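Local coordinates for protein PrgZ (PDB 4FAJ) that binds a peptide pheromone as a membrane-anchored extracellular receptor of the solute-binding protein 5 family, probably serving peptide uptake, at residues E59-G67 with G290-A298. Residues are numbered along the deposited sequence; the frame is centred on the assembly and turned at random. Where two conformers were deposited one is given.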
ATOM      1  N   GLU A  59     -28.775  -3.431 -16.905  1.00 32.49           N
ATOM      2  CA  GLU A  59     -28.570  -2.558 -15.765  1.00 31.54           C
ATOM      3  C   GLU A  59     -27.075  -2.409 -15.494  1.00 28.95           C
ATOM      4  O   GLU A  59     -26.335  -3.393 -15.517  1.00 28.60           O
ATOM      5  CB  GLU A  59     -29.290  -3.116 -14.535  1.00 32.32           C
ATOM      6  CG  GLU A  59     -29.307  -2.166 -13.353  1.00 34.82           C
ATOM      7  CD  GLU A  59     -30.250  -2.614 -12.253  1.00 38.59           C
ATOM      8  OE1 GLU A  59     -31.075  -1.787 -11.808  1.00 41.82           O
ATOM      9  OE2 GLU A  59     -30.173  -3.791 -11.836  1.00 42.10           O
ATOM     10  N   GLN A  60     -26.631  -1.177 -15.255  1.00 26.68           N
ATOM     11  CA  GLN A  60     -25.207  -0.918 -15.033  1.00 24.71           C
ATOM     12  C   GLN A  60     -24.902  -0.988 -13.545  1.00 23.21           C
ATOM     13  O   GLN A  60     -24.659   0.034 -12.888  1.00 23.10           O
ATOM     14  CB  GLN A  60     -24.786   0.426 -15.637  1.00 24.05           C
ATOM     15  CG  GLN A  60     -25.018   0.521 -17.148  1.00 24.57           C
ATOM     16  CD  GLN A  60     -24.171  -0.469 -17.948  1.00 22.67           C
ATOM     17  OE1 GLN A  60     -24.695  -1.369 -18.600  1.00 24.56           O
ATOM     18  NE2 GLN A  60     -22.863  -0.301 -17.901  1.00 20.89           N
ATOM     19  N   VAL A  61     -24.913  -2.207 -13.015  0.50 22.66           N
ATOM     20  CA  VAL A  61     -24.660  -2.445 -11.597  0.50 21.70           C
ATOM     21  C   VAL A  61     -23.804  -3.699 -11.455  0.50 20.93           C
ATOM     22  O   VAL A  61     -23.880  -4.605 -12.284  0.50 20.93           O
ATOM     23  CB  VAL A  61     -25.983  -2.602 -10.802  0.50 22.32           C
ATOM     24  CG1 VAL A  61     -25.718  -3.093  -9.386  0.50 21.97           C
ATOM     25  CG2 VAL A  61     -26.748  -1.285 -10.777  0.50 23.36           C
ATOM     26  N   ALA A  62     -22.974  -3.736 -10.418  1.00 19.73           N
ATOM     27  CA  ALA A  62     -22.134  -4.901 -10.142  1.00 19.03           C
ATOM     28  C   ALA A  62     -21.929  -5.036  -8.655  1.00 18.37           C
ATOM     29  O   ALA A  62     -22.061  -4.056  -7.909  1.00 18.21           O
ATOM     30  CB  ALA A  62     -20.778  -4.775 -10.835  1.00 17.95           C
ATOM     31  N   THR A  63     -21.579  -6.251  -8.241  1.00 18.09           N
ATOM     32  CA  THR A  63     -21.155  -6.526  -6.880  1.00 18.25           C
ATOM     33  C   THR A  63     -19.763  -7.145  -6.951  1.00 17.36           C
ATOM     34  O   THR A  63     -19.582  -8.215  -7.532  1.00 17.36           O
ATOM     35  CB  THR A  63     -22.142  -7.457  -6.160  1.00 18.99           C
ATOM     36  OG1 THR A  63     -23.431  -6.835  -6.135  1.00 20.00           O
ATOM     37  CG2 THR A  63     -21.689  -7.727  -4.736  1.00 19.46           C
ATOM     38  N   LEU A  64     -18.793  -6.446  -6.371  1.00 16.36           N
ATOM     39  CA  LEU A  64     -17.388  -6.838  -6.408  1.00 16.24           C
ATOM     40  C   LEU A  64     -16.915  -7.175  -4.997  1.00 16.25           C
ATOM     41  O   LEU A  64     -17.690  -7.114  -4.048  1.00 16.28           O
ATOM     42  CB  LEU A  64     -16.537  -5.708  -7.004  1.00 15.68           C
ATOM     43  CG  LEU A  64     -16.989  -5.146  -8.368  1.00 17.22           C
ATOM     44  CD1 LEU A  64     -16.075  -3.999  -8.804  1.00 15.03           C
ATOM     45  CD2 LEU A  64     -17.041  -6.223  -9.444  1.00 17.27           C
ATOM     46  N   THR A  65     -15.642  -7.534  -4.856  1.00 16.47           N
ATOM     47  CA  THR A  65     -15.144  -8.023  -3.584  1.00 16.23           C
ATOM     48  C   THR A  65     -14.017  -7.166  -3.032  1.00 16.39           C
ATOM     49  O   THR A  65     -13.362  -6.420  -3.760  1.00 16.84           O
ATOM     50  CB  THR A  65     -14.666  -9.490  -3.689  1.00 16.45           C
ATOM     51  OG1 THR A  65     -13.542  -9.575  -4.567  1.00 16.16           O
ATOM     52  CG2 THR A  65     -15.781 -10.375  -4.213  1.00 16.09           C
ATOM     53  N   ALA A  66     -13.787  -7.323  -1.733  1.00 16.54           N
ATOM     54  CA  ALA A  66     -12.751  -6.593  -1.002  1.00 16.78           C
ATOM     55  C   ALA A  66     -12.166  -7.558   0.018  1.00 17.18           C
ATOM     56  O   ALA A  66     -12.840  -8.518   0.417  1.00 17.55           O
ATOM     57  CB  ALA A  66     -13.362  -5.374  -0.294  1.00 16.36           C
ATOM     58  N   GLY A  67     -10.934  -7.301   0.453  1.00 17.27           N
ATOM     59  CA  GLY A  67     -10.242  -8.199   1.391  1.00 18.01           C
ATOM     60  C   GLY A  67     -10.446  -7.864   2.863  1.00 18.56           C
ATOM     61  O   GLY A  67     -10.305  -8.738   3.721  1.00 19.16           O
ATOM     62  N   GLY A 290     -24.234 -16.328  -9.261  1.00 22.68           N
ATOM     63  CA  GLY A 290     -24.523 -14.981  -9.780  1.00 22.82           C
ATOM     64  C   GLY A 290     -24.740 -13.927  -8.694  1.00 22.87           C
ATOM     65  O   GLY A 290     -25.334 -12.866  -8.951  1.00 22.95           O
ATOM     66  N   GLN A 291     -24.273 -14.216  -7.482  1.00 22.31           N
ATOM     67  CA  GLN A 291     -24.407 -13.286  -6.353  1.00 22.19           C
ATOM     68  C   GLN A 291     -23.169 -12.406  -6.162  1.00 21.81           C
ATOM     69  O   GLN A 291     -23.200 -11.462  -5.383  1.00 22.43           O
ATOM     70  CB  GLN A 291     -24.694 -14.056  -5.061  1.00 22.52           C
ATOM     71  CG  GLN A 291     -26.014 -14.792  -5.068  1.00 24.06           C
ATOM     72  CD  GLN A 291     -27.167 -13.866  -5.377  1.00 25.25           C
ATOM     73  OE1 GLN A 291     -27.816 -13.992  -6.409  1.00 27.33           O
ATOM     74  NE2 GLN A 291     -27.401 -12.905  -4.499  1.00 24.88           N
ATOM     75  N   LEU A 292     -22.084 -12.735  -6.850  1.00 20.83           N
ATOM     76  CA  LEU A 292     -20.907 -11.887  -6.915  1.00 20.22           C
ATOM     77  C   LEU A 292     -20.427 -11.871  -8.360  1.00 20.25           C
ATOM     78  O   LEU A 292     -20.554 -12.875  -9.064  1.00 19.62           O
ATOM     79  CB  LEU A 292     -19.787 -12.435  -6.015  1.00 19.86           C
ATOM     80  CG  LEU A 292     -19.839 -12.193  -4.502  1.00 20.23           C
ATOM     81  CD1 LEU A 292     -18.670 -12.931  -3.770  1.00 18.39           C
ATOM     82  CD2 LEU A 292     -19.808 -10.712  -4.163  1.00 19.02           C
ATOM     83  N   ASP A 293     -19.856 -10.748  -8.788  1.00 19.50           N
ATOM     84  CA  ASP A 293     -19.341 -10.619 -10.152  1.00 19.69           C
ATOM     85  C   ASP A 293     -17.814 -10.820 -10.226  1.00 19.36           C
ATOM     86  O   ASP A 293     -17.223 -10.789 -11.300  1.00 19.90           O
ATOM     87  CB  ASP A 293     -19.768  -9.267 -10.738  1.00 19.76           C
ATOM     88  CG  ASP A 293     -21.284  -9.134 -10.837  1.00 20.83           C
ATOM     89  OD1 ASP A 293     -21.910 -10.065 -11.369  1.00 21.11           O
ATOM     90  OD2 ASP A 293     -21.858  -8.114 -10.384  1.00 20.64           O
ATOM     91  N   GLU A 294     -17.180 -11.037  -9.080  1.00 19.18           N
ATOM     92  CA  GLU A 294     -15.790 -11.483  -9.037  1.00 18.88           C
ATOM     93  C   GLU A 294     -15.585 -12.326  -7.783  1.00 18.22           C
ATOM     94  O   GLU A 294     -16.388 -12.259  -6.852  1.00 18.70           O
ATOM     95  CB  GLU A 294     -14.818 -10.292  -9.057  1.00 18.94           C
ATOM     96  CG  GLU A 294     -14.829  -9.474  -7.810  1.00 21.29           C
ATOM     97  CD  GLU A 294     -13.828  -8.331  -7.814  1.00 23.40           C
ATOM     98  OE1 GLU A 294     -13.714  -7.661  -6.767  1.00 25.60           O
ATOM     99  OE2 GLU A 294     -13.161  -8.091  -8.842  1.00 27.31           O
ATOM    100  N   ALA A 295     -14.538 -13.142  -7.795  1.00 17.46           N
ATOM    101  CA  ALA A 295     -14.188 -13.999  -6.674  1.00 16.76           C
ATOM    102  C   ALA A 295     -12.679 -14.165  -6.602  1.00 16.04           C
ATOM    103  O   ALA A 295     -12.057 -14.567  -7.588  1.00 16.36           O
ATOM    104  CB  ALA A 295     -14.863 -15.366  -6.810  1.00 16.84           C
ATOM    105  N   PRO A 296     -12.073 -13.866  -5.436  1.00 15.27           N
ATOM    106  CA  PRO A 296     -10.633 -14.066  -5.316  1.00 14.71           C
ATOM    107  C   PRO A 296     -10.297 -15.550  -5.228  1.00 15.20           C
ATOM    108  O   PRO A 296     -11.140 -16.353  -4.785  1.00 15.15           O
ATOM    109  CB  PRO A 296     -10.295 -13.356  -4.000  1.00 14.93           C
ATOM    110  CG  PRO A 296     -11.533 -13.500  -3.196  1.00 15.12           C
ATOM    111  CD  PRO A 296     -12.647 -13.328  -4.190  1.00 15.37           C
ATOM    112  N   LEU A 297      -9.089 -15.904  -5.662  1.00 15.35           N
ATOM    113  CA  LEU A 297      -8.637 -17.302  -5.702  1.00 16.08           C
ATOM    114  C   LEU A 297      -7.210 -17.504  -5.170  1.00 15.88           C
ATOM    115  O   LEU A 297      -6.339 -16.659  -5.353  1.00 16.31           O
ATOM    116  CB  LEU A 297      -8.693 -17.815  -7.143  1.00 16.07           C
ATOM    117  CG  LEU A 297     -10.055 -17.878  -7.830  1.00 17.15           C
ATOM    118  CD1 LEU A 297      -9.903 -18.194  -9.316  1.00 17.22           C
ATOM    119  CD2 LEU A 297     -10.976 -18.894  -7.157  1.00 17.37           C
ATOM    120  N   ALA A 298      -6.993 -18.651  -4.522  1.00 16.67           N
ATOM    121  CA  ALA A 298      -5.669 -19.096  -4.090  1.00 16.45           C
ATOM    122  C   ALA A 298      -5.713 -20.588  -3.777  1.00 16.75           C
ATOM    123  O   ALA A 298      -6.790 -21.162  -3.697  1.00 16.89           O
ATOM    124  CB  ALA A 298      -5.227 -18.325  -2.867  1.00 16.10           C
TER
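Thr65 and Glu294 carry the largest share of the contact, joined by a carboxylate that accepts two hydrogen bonds, one of them from a backbone N-H that a neighbouring strand's carbonyl could otherwise take. Glu294 OE1 accepts from the backbone N of Thr65 (2.7 Å, on its anti side) and from the hydroxyl OG1 of Thr65 (2.9 Å, from above the carboxylate plane). The Glu294 chain leaves with CG between its backbone N and carbonyl carbon (chi1 69°) and runs extended from there, bringing the carboxylate to the backbone of strand 61-66. Thr65 CG2 lies 3.3 Å from Glu294 O, a buried carbonyl without a polar partner. Two residues earlier, at Thr63, the edge is gripped twice by one residue: Asp293 OD2 accepts a hydrogen bond from Thr63 N at 2.9 Å, while Asp293 N donates to Thr63 O at 2.8 Å. Beside this pair Leu292 CD2 packs on Thr63 CG2 at 3.6 Å, the two side chains crossing at about a right angle, and reaches Thr65 CG2 as well. The other edge of strand 61-66 pairs with strand 271-276, whereas strand 294-297 belongs to the sheet containing strand 528-539, so the contact links two sheets. Asp293 OD1 makes a salt bridge to Lys542, and Pro296 packs on the bound peptide. Acidic side chains thus satisfy edge amides of Thr63 and Thr65, joining strand 61-66 to strand 294-297 and the loop leading into it, the strands roughly parallel (21°) but without regular sheet pairing.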